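Local coordinates for fiber (Human adenovirus 35, PDB 2QLK), which forms the trimeric fibre head of the virus, the knob that attaches it to host cells through the receptor CD46, at residues 148-152 with 153-157. Numbering follows the deposited sequence.
Sequences YYMTS and YDRSL
Thr151 and Asp154 hold the turn together from inside: Thr151 OG1 donates to Asp154 OD1 (2.8 Å), arriving from above the carboxylate plane. The same oxygen accepts from Ser156 OG at 2.6 Å, on the syn side, and from Ser156 N at 2.8 Å, which makes an Asx turn. Three donors thus grip one oxygen and fix the carboxylate's rotation, a task suited to a short acidic side chain. The beta-branched threonine serves twice: with chi1 at 78° its hydroxyl faces Asp154, while CG2 lies against Ser156, 3.2 Å from its O. Beside this tight knot, Thr151 N bonds almost straight to Ser156 O (166°), in the carbonyl plane.

The solvent side is looser: the poorly ordered Tyr153 ring lays one face over Thr151 CB, a CH-pi contact, and Ser152 turns its hydroxyl to Glu192. The other flank is covered by His144 of a second subunit. Here the long, unbranched Met150 runs obliquely past Leu157, CB to CD2 3.8 Å, and its CG meets CD of Arg155, whose NH2 hydrogen-bonds to Thr135 O of that subunit. Arg155's positive phi (55°) helps the chain reverse. Met150 and Leu157, a non-hydrogen-bonded antiparallel pair, close a beta hairpin between strands 142-150 and 157-166 of the knob's antiparallel beta sandwich.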
loop_
_atom_site.group_PDB
_atom_site.type_symbol
_atom_site.label_atom_id
_atom_site.label_comp_id
_atom_site.label_asym_id
_atom_site.label_seq_id
_atom_site.Cartn_x
_atom_site.Cartn_y
_atom_site.Cartn_z
ATOM N N TYR A 148 9.033 -2.120 8.502
ATOM C CA TYR A 148 9.590 -2.716 9.700
ATOM C C TYR A 148 10.941 -3.367 9.652
ATOM O O TYR A 148 11.433 -3.782 8.606
ATOM C CB TYR A 148 8.602 -3.765 10.250
ATOM C CG TYR A 148 7.194 -3.267 10.422
ATOM C CD1 TYR A 148 6.359 -3.073 9.307
ATOM C CD2 TYR A 148 6.720 -2.889 11.684
ATOM C CE1 TYR A 148 5.110 -2.504 9.445
ATOM C CE2 TYR A 148 5.476 -2.314 11.836
ATOM C CZ TYR A 148 4.676 -2.120 10.719
ATOM O OH TYR A 148 3.445 -1.532 10.855
ATOM N N TYR A 149 11.531 -3.472 10.834
ATOM C CA TYR A 149 12.801 -4.150 11.012
ATOM C C TYR A 149 12.500 -5.314 11.963
ATOM O O TYR A 149 11.891 -5.127 13.020
ATOM C CB TYR A 149 13.841 -3.251 11.681
ATOM C CG TYR A 149 15.112 -4.007 11.977
ATOM C CD1 TYR A 149 15.886 -4.502 10.938
ATOM C CD2 TYR A 149 15.506 -4.284 13.288
ATOM C CE1 TYR A 149 17.023 -5.263 11.176
ATOM C CE2 TYR A 149 16.669 -5.052 13.551
ATOM C CZ TYR A 149 17.416 -5.532 12.478
ATOM O OH TYR A 149 18.577 -6.260 12.673
ATOM N N MET A 150 12.937 -6.502 11.574
ATOM C CA MET A 150 12.775 -7.729 12.348
ATOM C C MET A 150 14.118 -7.998 13.064
ATOM O O MET A 150 15.162 -8.166 12.414
ATOM C CB MET A 150 12.424 -8.868 11.380
ATOM C CG MET A 150 12.118 -10.211 11.999
ATOM S SD MET A 150 11.301 -11.283 10.766
ATOM C CE MET A 150 9.678 -11.294 11.420
ATOM N N THR A 151 14.108 -8.014 14.393
ATOM C CA THR A 151 15.355 -8.235 15.148
ATOM C C THR A 151 15.877 -9.638 14.922
ATOM O O THR A 151 15.112 -10.576 14.697
ATOM C CB THR A 151 15.172 -8.037 16.655
ATOM O OG1 THR A 151 14.547 -9.194 17.222
ATOM C CG2 THR A 151 14.305 -6.824 16.911
ATOM N N SER A 152 17.193 -9.756 14.993
ATOM C CA SER A 152 17.897 -10.997 14.767
ATOM C C SER A 152 17.754 -12.013 15.893
ATOM O O SER A 152 17.994 -13.192 15.679
ATOM C CB SER A 152 19.378 -10.700 14.566
ATOM O OG SER A 152 19.922 -10.188 15.772
ATOM N N TYR A 153 17.377 -11.579 17.088
ATOM C CA TYR A 153 17.269 -12.534 18.188
ATOM C C TYR A 153 15.876 -13.099 18.458
ATOM O O TYR A 153 15.644 -14.291 18.270
ATOM C CB TYR A 153 17.862 -11.939 19.476
ATOM C CG TYR A 153 17.478 -10.504 19.777
ATOM C CD1 TYR A 153 16.171 -10.162 20.101
ATOM C CD2 TYR A 153 18.436 -9.490 19.763
ATOM C CE1 TYR A 153 15.822 -8.852 20.407
ATOM C CE2 TYR A 153 18.097 -8.174 20.070
ATOM C CZ TYR A 153 16.785 -7.864 20.393
ATOM O OH TYR A 153 16.431 -6.575 20.717
ATOM N N ASP A 154 14.952 -12.249 18.892
ATOM C CA ASP A 154 13.600 -12.696 19.193
ATOM C C ASP A 154 12.658 -12.422 18.040
ATOM O O ASP A 154 11.450 -12.598 18.173
ATOM C CB ASP A 154 13.066 -12.012 20.458
ATOM C CG ASP A 154 13.085 -10.496 20.362
ATOM O OD1 ASP A 154 12.808 -9.946 19.274
ATOM O OD2 ASP A 154 13.365 -9.845 21.384
ATOM N N ARG A 155 13.217 -11.972 16.917
ATOM C CA ARG A 155 12.447 -11.684 15.711
ATOM C C ARG A 155 11.298 -10.721 15.921
ATOM O O ARG A 155 10.270 -10.829 15.260
ATOM C CB ARG A 155 11.886 -12.971 15.088
ATOM C CG ARG A 155 12.913 -13.932 14.502
ATOM C CD ARG A 155 13.799 -13.305 13.429
ATOM N NE ARG A 155 14.600 -14.332 12.756
ATOM C CZ ARG A 155 15.575 -14.094 11.879
ATOM N NH1 ARG A 155 15.897 -12.848 11.550
ATOM N NH2 ARG A 155 16.227 -15.112 11.327
ATOM N N SER A 156 11.448 -9.781 16.840
ATOM C CA SER A 156 10.386 -8.822 17.043
ATOM C C SER A 156 10.496 -7.720 15.985
ATOM O O SER A 156 11.549 -7.515 15.376
ATOM C CB SER A 156 10.444 -8.243 18.456
ATOM O OG SER A 156 11.687 -7.638 18.726
ATOM N N LEU A 157 9.383 -7.037 15.766
ATOM C CA LEU A 157 9.294 -5.979 14.784
ATOM C C LEU A 157 9.404 -4.582 15.335
ATOM O O LEU A 157 8.710 -4.196 16.286
ATOM C CB LEU A 157 7.978 -6.081 14.016
ATOM C CG LEU A 157 7.804 -7.330 13.150
ATOM C CD1 LEU A 157 6.483 -7.259 12.394
ATOM C CD2 LEU A 157 8.966 -7.424 12.179
#